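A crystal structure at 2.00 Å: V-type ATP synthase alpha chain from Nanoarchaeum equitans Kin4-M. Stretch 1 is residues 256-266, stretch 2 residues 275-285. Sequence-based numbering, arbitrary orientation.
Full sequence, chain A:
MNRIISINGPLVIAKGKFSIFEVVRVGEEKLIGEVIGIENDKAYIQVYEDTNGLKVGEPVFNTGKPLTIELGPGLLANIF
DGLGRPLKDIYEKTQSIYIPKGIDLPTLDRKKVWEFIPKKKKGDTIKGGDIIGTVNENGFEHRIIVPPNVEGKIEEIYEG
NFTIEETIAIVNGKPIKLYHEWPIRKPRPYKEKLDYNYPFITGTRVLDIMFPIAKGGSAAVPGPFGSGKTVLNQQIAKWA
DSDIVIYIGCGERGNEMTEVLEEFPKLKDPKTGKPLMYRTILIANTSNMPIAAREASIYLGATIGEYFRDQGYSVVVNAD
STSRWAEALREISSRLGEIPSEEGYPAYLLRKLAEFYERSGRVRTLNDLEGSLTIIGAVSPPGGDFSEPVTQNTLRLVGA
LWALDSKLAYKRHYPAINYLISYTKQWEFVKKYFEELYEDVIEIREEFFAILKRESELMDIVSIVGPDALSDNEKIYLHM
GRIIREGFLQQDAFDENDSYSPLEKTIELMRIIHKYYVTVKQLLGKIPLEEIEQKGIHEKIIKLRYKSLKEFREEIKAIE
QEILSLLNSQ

Stretch 1, residues 256-266: EMTEVLEEFPK
Stretch 2, residues 275-285: PLMYRTILIAN

How do the two backbones lie against each other? Residues 256-263 are helical, in a helix that begins earlier in the chain, and 264-266 keep helical phi/psi values without its regular bonds. In the second stretch, a 3-10 segment at 276-279 leads into a strand at 280-285, with phi near -115° and psi mostly between 114° and 137°. Helix and strand run nearly antiparallel, at 158°, and their axes come within 9.9 Å. The register is set by Met257 CA, 6.8 Å from Ala284 CA, and by Phe264 CA, 5.2 Å from Met277 CA. No hydrogen bond crosses the 526 Å² contact; its close side-chain pairs are mainly apolar.

What does Phe264, which has the most covered surface, do in this contact? Its CA-to-CB bond points toward the second stretch, and chi1 of -80° (m) with chi2 of 45° sets the ring beside the 3-10 segment. Leu276 (m, t) lays CD1 over one ring face, while Phe264 CD2 is 3.9 Å from Leu276 CB. Thr280 OG1 lies at the ring edge, near its plane, 3.9 Å from Phe264 CD2. That hydroxyl donates a hydrogen bond from Thr280 OG1 to Leu276 O at 2.8 Å, so a polar group is satisfied locally beside the aromatic ring.

How does Met277 meet Phe264 and Pro265? Its unbranched side chain, with chi1 -154° (t), chi2 64° (p) and chi3 -135°, between wells, brings SD to 3.6 Å from Phe264 CB and 4.1 Å from Pro265 CD. The backbone of the 3-10 segment is tied by the hydrogen bond from Thr280 N to Met277 O at 3.0 Å, and the helical backbone by that from Phe264 N to Val260 O at 3.1 Å. Pro275 packs nearby, its CB 4.0 Å from Pro265 O.

What does Leu282 meet on the helix? Pointing toward it with chi1 -63° (m) and chi2 -170° (t), Leu282 places CD1 3.6 Å from Val260 CG1 and 3.7 Å from Leu261 CD2. The CA-to-CB bond of Val260 (t) points toward the strand; that of Leu261 (m, t) leaves sideways, but the end of its side chain comes nearer. Farther along, Met257 (m, m, p) reaches the strand with SD 3.6 Å from Ala284 CB, the small methyl meeting a long, flexible side chain. Thr280, Leu282 and Ala284 point toward the helix, in the alternating pattern usual for a strand, whereas Ile283 points away. Thr258 and Glu262 likewise point away from the strand, and neither touches the second stretch.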

# COMPACT_ATOMS: atom_id res chain seq x y z
N GLU A 256 28.14 -16.72 -13.96
CA GLU A 256 28.97 -15.77 -13.22
C GLU A 256 30.05 -16.49 -12.41
O GLU A 256 31.14 -15.96 -12.21
CB GLU A 256 28.11 -14.87 -12.34
CG GLU A 256 27.29 -13.86 -13.15
CD GLU A 256 26.07 -13.35 -12.43
OE1 GLU A 256 25.80 -13.81 -11.29
OE2 GLU A 256 25.36 -12.49 -13.00
N MET A 257 29.74 -17.70 -11.96
CA MET A 257 30.75 -18.54 -11.32
C MET A 257 31.74 -19.04 -12.36
O MET A 257 32.95 -19.04 -12.13
CB MET A 257 30.08 -19.72 -10.61
CG MET A 257 29.01 -19.34 -9.59
SD MET A 257 29.68 -18.70 -8.04
CE MET A 257 29.79 -16.95 -8.40
N THR A 258 31.22 -19.45 -13.52
CA THR A 258 32.04 -19.91 -14.63
C THR A 258 32.98 -18.81 -15.13
O THR A 258 34.12 -19.08 -15.49
CB THR A 258 31.16 -20.39 -15.80
OG1 THR A 258 30.15 -21.29 -15.31
CG2 THR A 258 31.99 -21.11 -16.84
N GLU A 259 32.48 -17.57 -15.14
CA GLU A 259 33.29 -16.42 -15.54
C GLU A 259 34.54 -16.27 -14.67
O GLU A 259 35.64 -16.04 -15.19
CB GLU A 259 32.45 -15.14 -15.46
CG GLU A 259 33.26 -13.85 -15.40
CD GLU A 259 33.78 -13.41 -16.76
OE1 GLU A 259 33.53 -14.12 -17.76
OE2 GLU A 259 34.45 -12.35 -16.83
N VAL A 260 34.37 -16.42 -13.36
CA VAL A 260 35.49 -16.36 -12.43
C VAL A 260 36.48 -17.49 -12.71
O VAL A 260 37.69 -17.27 -12.72
CB VAL A 260 35.01 -16.42 -10.97
CG1 VAL A 260 36.19 -16.47 -10.02
CG2 VAL A 260 34.12 -15.23 -10.65
N LEU A 261 35.96 -18.69 -12.94
CA LEU A 261 36.79 -19.85 -13.27
C LEU A 261 37.61 -19.63 -14.54
O LEU A 261 38.73 -20.11 -14.65
CB LEU A 261 35.92 -21.09 -13.44
CG LEU A 261 35.28 -21.70 -12.19
CD1 LEU A 261 34.40 -22.89 -12.57
CD2 LEU A 261 36.35 -22.13 -11.21
N GLU A 262 37.04 -18.89 -15.49
CA GLU A 262 37.71 -18.65 -16.77
C GLU A 262 38.75 -17.54 -16.71
O GLU A 262 39.79 -17.63 -17.36
CB GLU A 262 36.68 -18.34 -17.86
CG GLU A 262 35.82 -19.53 -18.30
CD GLU A 262 34.96 -19.22 -19.51
OE1 GLU A 262 35.10 -18.11 -20.07
OE2 GLU A 262 34.16 -20.08 -19.91
N GLU A 263 38.47 -16.50 -15.94
CA GLU A 263 39.28 -15.27 -15.97
C GLU A 263 40.38 -15.19 -14.91
O GLU A 263 41.49 -14.76 -15.21
CB GLU A 263 38.37 -14.04 -15.89
CG GLU A 263 37.41 -13.90 -17.07
CD GLU A 263 38.14 -13.68 -18.38
OE1 GLU A 263 39.15 -12.95 -18.38
OE2 GLU A 263 37.71 -14.25 -19.40
N PHE A 264 40.07 -15.59 -13.68
CA PHE A 264 41.03 -15.51 -12.57
C PHE A 264 42.36 -16.26 -12.78
O PHE A 264 43.41 -15.79 -12.33
CB PHE A 264 40.37 -15.91 -11.25
CG PHE A 264 39.55 -14.81 -10.61
CD1 PHE A 264 38.67 -14.04 -11.38
CD2 PHE A 264 39.64 -14.56 -9.25
CE1 PHE A 264 37.92 -13.04 -10.80
CE2 PHE A 264 38.88 -13.55 -8.67
CZ PHE A 264 38.02 -12.79 -9.44
N PRO A 265 42.34 -17.44 -13.43
CA PRO A 265 43.63 -18.08 -13.72
C PRO A 265 44.52 -17.29 -14.69
O PRO A 265 45.72 -17.56 -14.75
CB PRO A 265 43.22 -19.41 -14.36
CG PRO A 265 41.89 -19.71 -13.78
CD PRO A 265 41.21 -18.37 -13.66
N LYS A 266 43.95 -16.34 -15.42
CA LYS A 266 44.71 -15.54 -16.38
C LYS A 266 45.24 -14.25 -15.77
O LYS A 266 46.10 -13.58 -16.36
CB LYS A 266 43.86 -15.17 -17.59
CG LYS A 266 43.20 -16.31 -18.33
CD LYS A 266 42.53 -15.77 -19.59
CE LYS A 266 41.38 -16.65 -20.05
NZ LYS A 266 40.58 -15.97 -21.10
N PRO A 275 49.04 -15.91 -9.83
CA PRO A 275 47.69 -15.80 -10.39
C PRO A 275 46.62 -15.73 -9.31
O PRO A 275 46.75 -16.37 -8.27
CB PRO A 275 47.55 -17.08 -11.23
CG PRO A 275 48.55 -18.02 -10.68
CD PRO A 275 49.69 -17.20 -10.16
N LEU A 276 45.57 -14.94 -9.57
CA LEU A 276 44.54 -14.66 -8.58
C LEU A 276 43.85 -15.91 -8.03
O LEU A 276 43.46 -15.95 -6.87
CB LEU A 276 43.48 -13.73 -9.16
CG LEU A 276 43.93 -12.32 -9.57
CD1 LEU A 276 42.74 -11.48 -10.00
CD2 LEU A 276 44.65 -11.66 -8.42
N MET A 277 43.72 -16.93 -8.87
CA MET A 277 43.00 -18.14 -8.49
C MET A 277 43.59 -18.84 -7.26
O MET A 277 42.85 -19.42 -6.47
CB MET A 277 42.94 -19.11 -9.67
CG MET A 277 41.76 -20.06 -9.63
SD MET A 277 40.19 -19.19 -9.76
CE MET A 277 39.25 -20.02 -8.48
N TYR A 278 44.90 -18.75 -7.08
CA TYR A 278 45.57 -19.47 -6.00
C TYR A 278 45.25 -18.93 -4.60
O TYR A 278 45.52 -19.61 -3.60
CB TYR A 278 47.08 -19.51 -6.22
CG TYR A 278 47.53 -20.39 -7.36
CD1 TYR A 278 46.73 -21.43 -7.82
CD2 TYR A 278 48.76 -20.19 -7.98
CE1 TYR A 278 47.15 -22.24 -8.85
CE2 TYR A 278 49.18 -20.99 -9.02
CZ TYR A 278 48.36 -22.02 -9.45
OH TYR A 278 48.77 -22.83 -10.48
N ARG A 279 44.68 -17.73 -4.52
CA ARG A 279 44.26 -17.16 -3.24
C ARG A 279 42.74 -17.16 -3.11
O ARG A 279 42.19 -16.64 -2.13
CB ARG A 279 44.77 -15.72 -3.09
CG ARG A 279 44.01 -14.69 -3.92
CD ARG A 279 44.29 -13.27 -3.47
NE ARG A 279 43.49 -12.29 -4.21
CZ ARG A 279 43.49 -10.98 -3.95
NH1 ARG A 279 44.23 -10.49 -2.98
NH2 ARG A 279 42.73 -10.17 -4.67
N THR A 280 42.06 -17.75 -4.08
CA THR A 280 40.61 -17.66 -4.17
C THR A 280 39.89 -18.98 -3.90
O THR A 280 40.32 -20.04 -4.36
CB THR A 280 40.19 -17.13 -5.56
OG1 THR A 280 40.88 -15.90 -5.82
CG2 THR A 280 38.69 -16.89 -5.62
N ILE A 281 38.81 -18.91 -3.13
CA ILE A 281 37.92 -20.05 -2.93
C ILE A 281 36.52 -19.68 -3.41
O ILE A 281 35.98 -18.63 -3.03
CB ILE A 281 37.84 -20.44 -1.44
CG1 ILE A 281 39.24 -20.74 -0.90
CG2 ILE A 281 36.93 -21.65 -1.25
CD1 ILE A 281 39.27 -21.02 0.59
N LEU A 282 35.94 -20.53 -4.25
CA LEU A 282 34.62 -20.27 -4.81
C LEU A 282 33.57 -21.19 -4.21
O LEU A 282 33.74 -22.41 -4.19
CB LEU A 282 34.63 -20.44 -6.34
CG LEU A 282 35.51 -19.51 -7.17
CD1 LEU A 282 35.21 -19.67 -8.65
CD2 LEU A 282 35.32 -18.07 -6.75
N ILE A 283 32.49 -20.60 -3.71
CA ILE A 283 31.35 -21.37 -3.21
C ILE A 283 30.11 -21.03 -4.03
O ILE A 283 29.62 -19.90 -3.99
CB ILE A 283 31.10 -21.10 -1.72
CG1 ILE A 283 32.33 -21.53 -0.92
CG2 ILE A 283 29.87 -21.85 -1.24
CD1 ILE A 283 32.37 -20.98 0.47
N ALA A 284 29.61 -22.01 -4.77
CA ALA A 284 28.53 -21.77 -5.72
C ALA A 284 27.27 -22.56 -5.41
O ALA A 284 27.27 -23.79 -5.49
CB ALA A 284 28.99 -22.09 -7.14
N ASN A 285 26.21 -21.86 -5.06
CA ASN A 285 24.88 -22.45 -5.03
C ASN A 285 23.96 -21.58 -5.87
O ASN A 285 23.36 -20.63 -5.38
CB ASN A 285 24.35 -22.58 -3.60
CG ASN A 285 23.25 -23.63 -3.49
OD1 ASN A 285 23.53 -24.82 -3.42
ND2 ASN A 285 22.00 -23.18 -3.46